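Uncharacterized protein SP1917 (Streptococcus pneumoniae, PDB 3C9P) is of unknown function but belongs to the DUF2200 family of conserved bacterial proteins and folds as a small, mainly helical domain. Local coordinates at residues 38-43 with 74-79; 18-23 with 98-103; 32-37 with 104-109. All coordinates share one frame; numbering follows the deposited sequence. Where two conformers were deposited one is given.

How the interactions relate
All three contacts lie in one compact, mostly helical chain and within the DUF2200 family region. Interactions 2 and 3 both use helix 91-107, and their centres are about 7 Å apart. Interactions 1 and 3 both use helix 31-42, with about 12 Å between centres. In sequence order, 18-23 comes first, then 32-37 and 38-43, then 74-79, and last 98-103 and 104-109. The segments of interaction 1 fall between those of each other contact, while the segments of 2 and 3 alternate. Through interactions 2 and 3, helix 91-107 is packed by two consecutive helices, 13-26 and 31-42, which ties the start of the chain to its later part.

Interaction 1 of 3, residues 38-43 with 74-79; sequences TSWLTG and IAITGK
Trp40 holds its CG anti to the backbone N (chi1 178°), and this carries the indole out to Ile76. Ile76 answers from the opposite direction. Its CG1 stands anti to the carbonyl carbon (chi1 -52°), and the extended second torsion pushes CD1 forward as the tip. The two side chains meet where CZ3 of Trp40 lies 4.0 Å from CD1 of Ile76. The methyl comes to the edge of the indole, in the plane of the ring, and does not lie over a face. Leu41 is the second partner of the same methyl: its CD1 is 4.3 Å from CD1 of Ile76. One isoleucine tip is thus shared by two neighbouring residues of the helix. The contact is small and purely apolar, with 86 Å² buried in total. The backbones stay well apart, with 10.1 Å between CA of Leu41 and CA of Ile76, so side-chain length bridges the gap. Ile76 is also the centre of an inverse gamma turn, a tight bend from which its CB points toward the helix. The polar end of the indole is used separately, since Trp40 NE1 hydrogen-bonds Glu120 OE2. The contact joins the last turns of helix 31-42 to the loop that leads into strand 79-80. Helix 112-119 packs on Trp40 and Ile76, both through Tyr119. Helix 91-107 lies against Leu41 through Leu99 and against Ile76 through Lys101.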
loop_
_atom_site.group_PDB
_atom_site.type_symbol
_atom_site.label_atom_id
_atom_site.label_comp_id
_atom_site.label_asym_id
_atom_site.label_seq_id
_atom_site.Cartn_x
_atom_site.Cartn_y
_atom_site.Cartn_z
ATOM N N THR A 38 -1.893 1.285 -5.013
ATOM C CA THR A 38 -2.262 -0.005 -4.437
ATOM C C THR A 38 -2.420 -1.033 -5.574
ATOM O O THR A 38 -1.912 -2.154 -5.482
ATOM C CB THR A 38 -3.563 0.095 -3.619
ATOM O OG1 THR A 38 -3.386 1.073 -2.580
ATOM C CG2 THR A 38 -3.928 -1.267 -2.998
ATOM N N SER A 39 -3.155 -0.653 -6.607
ATOM C CA SER A 39 -3.328 -1.486 -7.807
ATOM C C SER A 39 -1.974 -1.874 -8.450
ATOM O O SER A 39 -1.732 -3.033 -8.778
ATOM C CB SER A 39 -4.172 -0.723 -8.825
ATOM O OG SER A 39 -4.315 -1.486 -10.024
ATOM N N TRP A 40 -1.096 -0.892 -8.610
ATOM C CA TRP A 40 0.239 -1.132 -9.158
ATOM C C TRP A 40 1.011 -2.175 -8.348
ATOM O O TRP A 40 1.538 -3.141 -8.897
ATOM C CB TRP A 40 1.015 0.190 -9.223
ATOM C CG TRP A 40 2.414 0.011 -9.727
ATOM C CD1 TRP A 40 2.823 -0.137 -11.016
ATOM C CD2 TRP A 40 3.582 -0.037 -8.929
ATOM N NE1 TRP A 40 4.185 -0.267 -11.071
ATOM C CE2 TRP A 40 4.675 -0.197 -9.796
ATOM C CE3 TRP A 40 3.813 0.092 -7.552
ATOM C CZ2 TRP A 40 5.979 -0.277 -9.340
ATOM C CZ3 TRP A 40 5.117 -0.005 -7.093
ATOM C CH2 TRP A 40 6.184 -0.157 -7.990
ATOM N N LEU A 41 1.031 -1.999 -7.035
ATOM C CA LEU A 41 1.774 -2.887 -6.145
ATOM C C LEU A 41 1.272 -4.320 -6.151
ATOM O O LEU A 41 2.068 -5.271 -6.242
ATOM C CB LEU A 41 1.733 -2.359 -4.694
ATOM C CG LEU A 41 2.323 -3.294 -3.650
ATOM C CD1 LEU A 41 3.862 -3.449 -3.861
ATOM C CD2 LEU A 41 2.034 -2.768 -2.248
ATOM N N THR A 42 -0.044 -4.471 -6.045
ATOM C CA THR A 42 -0.645 -5.770 -5.772
ATOM C C THR A 42 -1.136 -6.518 -7.016
ATOM O O THR A 42 -1.311 -7.727 -6.968
ATOM C CB THR A 42 -1.849 -5.597 -4.834
ATOM O OG1 THR A 42 -2.796 -4.772 -5.497
ATOM C CG2 THR A 42 -1.429 -4.934 -3.496
ATOM N N GLY A 43 -1.381 -5.814 -8.116
ATOM C CA GLY A 43 -1.987 -6.438 -9.295
ATOM C C GLY A 43 -3.517 -6.434 -9.290
ATOM O O GLY A 43 -4.133 -6.788 -10.286
ATOM N N ILE A 74 10.496 -4.578 -5.108
ATOM C CA ILE A 74 11.727 -4.869 -4.385
ATOM C C ILE A 74 12.579 -3.578 -4.237
ATOM O O ILE A 74 13.386 -3.444 -3.306
ATOM C CB ILE A 74 12.522 -5.966 -5.147
ATOM C CG1 ILE A 74 11.679 -7.266 -5.302
ATOM C CG2 ILE A 74 13.934 -6.227 -4.568
ATOM C CD1 ILE A 74 10.980 -7.773 -4.060
ATOM N N ALA A 75 12.398 -2.639 -5.160
ATOM C CA ALA A 75 13.102 -1.348 -5.092
ATOM C C ALA A 75 12.503 -0.353 -4.086
ATOM O O ALA A 75 13.118 0.696 -3.830
ATOM C CB ALA A 75 13.185 -0.713 -6.498
ATOM N N ILE A 76 11.320 -0.667 -3.536
ATOM C CA ILE A 76 10.722 0.139 -2.462
ATOM C C ILE A 76 11.475 -0.152 -1.150
ATOM O O ILE A 76 11.100 -1.040 -0.343
ATOM C CB ILE A 76 9.193 -0.092 -2.299
ATOM C CG1 ILE A 76 8.469 0.076 -3.644
ATOM C CG2 ILE A 76 8.627 0.886 -1.264
ATOM C CD1 ILE A 76 7.047 -0.562 -3.690
ATOM N N THR A 77 12.563 0.587 -0.956
ATOM C CA THR A 77 13.444 0.380 0.204
ATOM C C THR A 77 13.364 1.610 1.135
ATOM O O THR A 77 12.720 2.608 0.798
ATOM C CB THR A 77 14.903 0.145 -0.237
ATOM O OG1 THR A 77 15.342 1.276 -1.008
ATOM C CG2 THR A 77 15.021 -1.125 -1.090
ATOM N N GLY A 78 13.999 1.537 2.301
ATOM C CA GLY A 78 14.022 2.679 3.219
ATOM C C GLY A 78 13.135 2.457 4.425
ATOM O O GLY A 78 12.647 1.350 4.648
ATOM N N LYS A 79 12.899 3.522 5.177
ATOM C CA LYS A 79 12.239 3.444 6.472
ATOM C C LYS A 79 10.791 3.863 6.357
ATOM O O LYS A 79 10.456 4.766 5.593
ATOM C CB LYS A 79 12.920 4.369 7.485
ATOM C CG LYS A 79 14.341 3.998 7.882
ATOM C CD LYS A 79 14.375 2.740 8.694
ATOM C CE LYS A 79 14.635 3.010 10.163
ATOM N NZ LYS A 79 15.269 1.790 10.771
#

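Interaction 2 of 3, residues 18-23 with 98-103; sequences LALIAK and RLDKLV. With EDO (1,2-ethanediol), chain B.
Leu20 reaches from helix 13-26 to Leu99, Asp100 and Val103 of helix 91-107. This is a helix-helix packing contact inside a mainly helical domain. The two short axes run in roughly the same direction, with a crossing angle of -25°, and come within 11.1 Å of each other. That is a wide spacing, and Leu20 does most of the bridging. Its CB points toward the other helix. CG, anti to the carbonyl carbon (chi1 -72°), comes near O2 of the bound 1,2-ethanediol. The side chain then forks into two methyls, which meet different surroundings. CD1 enters the apolar side. It lies 3.7 Å from CD2 of Leu99 and 4.1 Å from CG2 of Val103. The leucine side chain crosses Val103 at about a right angle. CD2 faces the carboxylate of Asp100, 3.6 Å from its OD1, a van der Waals contact between a methyl and a carboxylate oxygen. The CA atoms of Leu20 and Val103 are the nearest pair across the two segments, 7.2 Å apart. Tyr59 of helix 59-64 packs on both Leu20 and Leu99 and extends the apolar cluster. Asp100 has its main polar partner in Arg97, which forms a salt bridge to OD2. Lys23 has two conformers; in the one given, its NZ is 5.5 Å from OD1 of Asp100, too far to pair directly. The diol, probably from the crystallisation liquor, sits beside CD2 of Leu20 and the carboxylate of Asp100. Its O2 lies 3.5 Å from CD2 of Leu20 and gives a weak hydrogen bond of 3.4 Å to OD1 of Asp100.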
loop_
_atom_site.group_PDB
_atom_site.type_symbol
_atom_site.label_atom_id
_atom_site.label_comp_id
_atom_site.label_asym_id
_atom_site.label_seq_id
_atom_site.Cartn_x
_atom_site.Cartn_y
_atom_site.Cartn_z
ATOM N N LEU A 18 -9.309 2.933 4.252
ATOM C CA LEU A 18 -9.879 4.288 4.334
ATOM C C LEU A 18 -9.057 5.249 5.211
ATOM O O LEU A 18 -8.971 6.456 4.931
ATOM C CB LEU A 18 -11.352 4.260 4.754
ATOM C CG LEU A 18 -12.304 3.596 3.740
ATOM C CD1 LEU A 18 -13.659 3.387 4.404
ATOM C CD2 LEU A 18 -12.436 4.429 2.515
ATOM N N ALA A 19 -8.416 4.719 6.245
ATOM C CA ALA A 19 -7.469 5.532 7.024
ATOM C C ALA A 19 -6.241 5.966 6.215
ATOM O O ALA A 19 -5.743 7.073 6.420
ATOM C CB ALA A 19 -7.042 4.779 8.305
ATOM N N LEU A 20 -5.731 5.099 5.327
ATOM C CA LEU A 20 -4.645 5.485 4.394
ATOM C C LEU A 20 -5.077 6.670 3.529
ATOM O O LEU A 20 -4.367 7.676 3.397
ATOM C CB LEU A 20 -4.266 4.329 3.445
ATOM C CG LEU A 20 -3.506 3.067 3.854
ATOM C CD1 LEU A 20 -3.300 2.205 2.622
ATOM C CD2 LEU A 20 -2.175 3.382 4.519
ATOM N N ILE A 21 -6.265 6.543 2.947
ATOM C CA ILE A 21 -6.853 7.616 2.139
ATOM C C ILE A 21 -7.003 8.910 2.938
ATOM O O ILE A 21 -6.671 9.991 2.447
ATOM C CB ILE A 21 -8.200 7.177 1.526
ATOM C CG1 ILE A 21 -7.931 6.145 0.419
ATOM C CG2 ILE A 21 -8.974 8.400 0.953
ATOM C CD1 ILE A 21 -9.099 5.343 0.035
ATOM N N ALA A 22 -7.480 8.802 4.170
ATOM C CA ALA A 22 -7.662 9.991 5.001
ATOM C C ALA A 22 -6.337 10.724 5.224
ATOM O O ALA A 22 -6.328 11.937 5.200
ATOM C CB ALA A 22 -8.314 9.637 6.323
ATOM N N LYS A 23 -5.250 9.975 5.473
ATOM C CA LYS A 23 -3.906 10.542 5.614
ATOM C C LYS A 23 -3.541 11.352 4.380
ATOM O O LYS A 23 -3.060 12.485 4.483
ATOM C CB LYS A 23 -2.870 9.419 5.799
ATOM C CG LYS A 23 -2.957 8.708 7.133
ATOM C CD LYS A 23 -2.443 7.280 7.052
ATOM C CE LYS A 23 -2.791 6.497 8.321
ATOM N NZ LYS A 23 -2.783 5.023 8.059
ATOM N N ARG A 98 5.520 -1.838 2.269
ATOM C CA ARG A 98 5.803 -1.242 0.945
ATOM C C ARG A 98 4.637 -0.357 0.497
ATOM O O ARG A 98 4.864 0.755 -0.011
ATOM C CB ARG A 98 6.106 -2.309 -0.111
ATOM C CG ARG A 98 7.445 -2.980 0.063
ATOM C CD ARG A 98 7.600 -4.150 -0.891
ATOM N NE ARG A 98 8.949 -4.709 -0.776
ATOM C CZ ARG A 98 9.273 -5.991 -0.877
ATOM N NH1 ARG A 98 8.350 -6.924 -1.079
ATOM N NH2 ARG A 98 10.544 -6.342 -0.770
ATOM N N LEU A 99 3.401 -0.805 0.715
ATOM C CA LEU A 99 2.258 0.116 0.453
ATOM C C LEU A 99 2.306 1.396 1.307
ATOM O O LEU A 99 2.058 2.515 0.809
ATOM C CB LEU A 99 0.888 -0.576 0.570
ATOM C CG LEU A 99 -0.300 0.349 0.221
ATOM C CD1 LEU A 99 -0.219 0.855 -1.216
ATOM C CD2 LEU A 99 -1.642 -0.344 0.491
ATOM N N ASP A 100 2.649 1.246 2.583
ATOM C CA ASP A 100 2.759 2.422 3.459
ATOM C C ASP A 100 3.761 3.427 2.914
ATOM O O ASP A 100 3.534 4.643 3.031
ATOM C CB ASP A 100 3.150 2.062 4.882
ATOM C CG ASP A 100 2.025 1.353 5.655
ATOM O OD1 ASP A 100 0.828 1.689 5.513
ATOM O OD2 ASP A 100 2.356 0.458 6.444
ATOM N N LYS A 101 4.880 2.932 2.367
ATOM C CA LYS A 101 5.904 3.793 1.765
ATOM C C LYS A 101 5.344 4.531 0.543
ATOM O O LYS A 101 5.568 5.740 0.395
ATOM C CB LYS A 101 7.160 2.969 1.385
ATOM C CG LYS A 101 8.356 3.783 0.898
ATOM C CD LYS A 101 8.877 4.706 1.984
ATOM C CE LYS A 101 10.360 4.970 1.817
ATOM N NZ LYS A 101 10.769 5.953 2.874
ATOM N N LEU A 102 4.606 3.822 -0.318
ATOM C CA LEU A 102 4.026 4.458 -1.511
ATOM C C LEU A 102 3.033 5.562 -1.124
ATOM O O LEU A 102 3.001 6.624 -1.742
ATOM C CB LEU A 102 3.341 3.427 -2.436
ATOM C CG LEU A 102 4.216 2.264 -2.944
ATOM C CD1 LEU A 102 3.390 1.215 -3.755
ATOM C CD2 LEU A 102 5.363 2.814 -3.800
ATOM N N VAL A 103 2.251 5.297 -0.079
ATOM C CA VAL A 103 1.257 6.223 0.419
ATOM C C VAL A 103 1.959 7.389 1.105
ATOM O O VAL A 103 1.495 8.527 1.024
ATOM C CB VAL A 103 0.267 5.532 1.391
ATOM C CG1 VAL A 103 -0.640 6.542 2.036
ATOM C CG2 VAL A 103 -0.611 4.547 0.601
HETATM C C1 EDO B . -0.330 -0.136 8.147
HETATM O O1 EDO B . -0.148 1.121 8.798
HETATM C C2 EDO B . -1.670 -0.109 7.436
HETATM O O2 EDO B . -2.075 1.250 7.273
#

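Interaction 3 of 3, residues 32-37 with 104-109; sequences ESVHQV and DWLAKG
The end of helix 91-107 packs against the first half of helix 31-42, next to the Schellman motif that closes the longer helix. Leu106 carries the contact and meets Ser33, Val34 and Val37. Its CG is anti to the carbonyl carbon (chi1 -54°), and the side chain beyond is extended, which sets CD1 deep against the opposing helix. That methyl lies 3.5 Å from the carbonyl O of Ser33 and 3.6 Å from the backbone N of Val34. It therefore rests on the peptide between these residues as well as on side chains. CD2, the other branch, is 3.9 Å from CB of Ser33. The two valines complete the seat. CG2 of Val34 approaches CD1 of Leu106 obliquely at 3.9 Å, while Val37 meets Leu106 tip to tip, its CG2 also 3.9 Å from CD1. CA of Ser33 and CA of Leu106 are the nearest such pair, 7.3 Å apart. Just beyond, Gly109 has positive phi and is the C-prime residue of the Schellman motif; its N hydrogen-bonds to O of Leu106. Leu106 thus lies in the last turn of its helix, just before the cap. Helix 13-26 packs on Val34 through Tyr17, Ile21 and Val24, and helix 112-119 touches Val37 and Leu106 through Val115. The join across the two segments is apolar packing. The carbonyl O of Ser33 touched by the methyl already accepts the helical bond from N of Val37, so the leucine can lie against this backbone without displacing a hydrogen bond.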
loop_
_atom_site.group_PDB
_atom_site.type_symbol
_atom_site.label_atom_id
_atom_site.label_comp_id
_atom_site.label_asym_id
_atom_site.label_seq_id
_atom_site.Cartn_x
_atom_site.Cartn_y
_atom_site.Cartn_z
ATOM N N GLU A 32 -7.976 8.764 -5.419
ATOM C CA GLU A 32 -7.632 8.038 -6.635
ATOM C C GLU A 32 -6.151 7.663 -6.690
ATOM O O GLU A 32 -5.818 6.591 -7.155
ATOM C CB GLU A 32 -8.047 8.829 -7.897
ATOM C CG GLU A 32 -8.012 8.007 -9.192
ATOM C CD GLU A 32 -8.943 6.762 -9.241
ATOM O OE1 GLU A 32 -10.019 6.730 -8.601
ATOM O OE2 GLU A 32 -8.596 5.805 -9.970
ATOM N N SER A 33 -5.264 8.519 -6.180
ATOM C CA SER A 33 -3.824 8.236 -6.202
ATOM C C SER A 33 -3.464 7.002 -5.371
ATOM O O SER A 33 -2.560 6.217 -5.734
ATOM C CB SER A 33 -3.025 9.433 -5.688
ATOM O OG SER A 33 -3.388 10.603 -6.376
ATOM N N VAL A 34 -4.158 6.844 -4.249
ATOM C CA VAL A 34 -3.996 5.689 -3.371
ATOM C C VAL A 34 -4.432 4.424 -4.076
ATOM O O VAL A 34 -3.695 3.412 -4.045
ATOM C CB VAL A 34 -4.753 5.839 -2.025
ATOM C CG1 VAL A 34 -4.570 4.582 -1.145
ATOM C CG2 VAL A 34 -4.236 7.054 -1.269
ATOM N N HIS A 35 -5.610 4.457 -4.706
ATOM C CA HIS A 35 -6.086 3.289 -5.461
ATOM C C HIS A 35 -5.052 2.893 -6.525
ATOM O O HIS A 35 -4.798 1.709 -6.727
ATOM C CB HIS A 35 -7.405 3.541 -6.214
ATOM C CG HIS A 35 -8.504 4.136 -5.385
ATOM N ND1 HIS A 35 -8.700 3.833 -4.050
ATOM C CD2 HIS A 35 -9.491 4.990 -5.724
ATOM C CE1 HIS A 35 -9.735 4.519 -3.597
ATOM N NE2 HIS A 35 -10.236 5.222 -4.595
ATOM N N GLN A 36 -4.519 3.891 -7.236
ATOM C CA GLN A 36 -3.562 3.676 -8.329
ATOM C C GLN A 36 -2.273 2.989 -7.838
ATOM O O GLN A 36 -1.820 2.019 -8.432
ATOM C CB GLN A 36 -3.281 5.003 -9.074
ATOM C CG GLN A 36 -4.481 5.455 -9.981
ATOM C CD GLN A 36 -4.433 6.915 -10.452
ATOM O OE1 GLN A 36 -3.610 7.724 -9.995
ATOM N NE2 GLN A 36 -5.349 7.264 -11.361
ATOM N N VAL A 37 -1.680 3.484 -6.753
ATOM C CA VAL A 37 -0.432 2.840 -6.250
ATOM C C VAL A 37 -0.715 1.460 -5.614
ATOM O O VAL A 37 0.118 0.564 -5.692
ATOM C CB VAL A 37 0.441 3.740 -5.278
ATOM C CG1 VAL A 37 0.800 5.123 -5.944
ATOM C CG2 VAL A 37 -0.252 3.939 -3.915
ATOM N N ASP A 104 3.083 7.114 1.760
ATOM C CA ASP A 104 3.870 8.228 2.333
ATOM C C ASP A 104 4.320 9.214 1.255
ATOM O O ASP A 104 4.202 10.430 1.454
ATOM C CB ASP A 104 5.047 7.724 3.138
ATOM C CG ASP A 104 5.576 8.784 4.111
ATOM O OD1 ASP A 104 4.769 9.459 4.800
ATOM O OD2 ASP A 104 6.807 8.924 4.167
ATOM N N TRP A 105 4.782 8.714 0.106
ATOM C CA TRP A 105 5.084 9.607 -1.023
ATOM C C TRP A 105 3.880 10.467 -1.415
ATOM O O TRP A 105 4.039 11.645 -1.659
ATOM C CB TRP A 105 5.607 8.860 -2.258
ATOM C CG TRP A 105 6.996 8.319 -2.116
ATOM C CD1 TRP A 105 7.362 6.988 -2.119
ATOM C CD2 TRP A 105 8.210 9.071 -1.968
ATOM N NE1 TRP A 105 8.727 6.877 -1.976
ATOM C CE2 TRP A 105 9.274 8.133 -1.873
ATOM C CE3 TRP A 105 8.505 10.444 -1.893
ATOM C CZ2 TRP A 105 10.611 8.522 -1.715
ATOM C CZ3 TRP A 105 9.857 10.842 -1.723
ATOM C CH2 TRP A 105 10.893 9.872 -1.637
ATOM N N LEU A 106 2.692 9.868 -1.495
ATOM C CA LEU A 106 1.472 10.632 -1.801
ATOM C C LEU A 106 1.162 11.722 -0.756
ATOM O O LEU A 106 0.782 12.851 -1.132
ATOM C CB LEU A 106 0.266 9.699 -2.006
ATOM C CG LEU A 106 0.424 8.586 -3.050
ATOM C CD1 LEU A 106 -0.816 7.693 -3.093
ATOM C CD2 LEU A 106 0.702 9.170 -4.415
ATOM N N ALA A 107 1.310 11.392 0.536
ATOM C CA ALA A 107 1.068 12.347 1.632
ATOM C C ALA A 107 2.080 13.468 1.574
ATOM O O ALA A 107 1.818 14.601 2.005
ATOM C CB ALA A 107 1.130 11.658 2.978
ATOM N N LYS A 108 3.237 13.148 1.003
ATOM C CA LYS A 108 4.281 14.111 0.796
ATOM C C LYS A 108 4.196 14.857 -0.547
ATOM O O LYS A 108 5.108 15.602 -0.898
ATOM C CB LYS A 108 5.636 13.439 0.992
ATOM C CG LYS A 108 6.145 13.727 2.348
ATOM C CD LYS A 108 6.756 12.569 3.041
ATOM C CE LYS A 108 5.963 12.366 4.293
ATOM N NZ LYS A 108 6.845 12.102 5.432
ATOM N N GLY A 109 3.107 14.665 -1.291
ATOM C CA GLY A 109 2.822 15.551 -2.429
ATOM C C GLY A 109 3.170 14.999 -3.809
ATOM O O GLY A 109 3.011 15.685 -4.823
#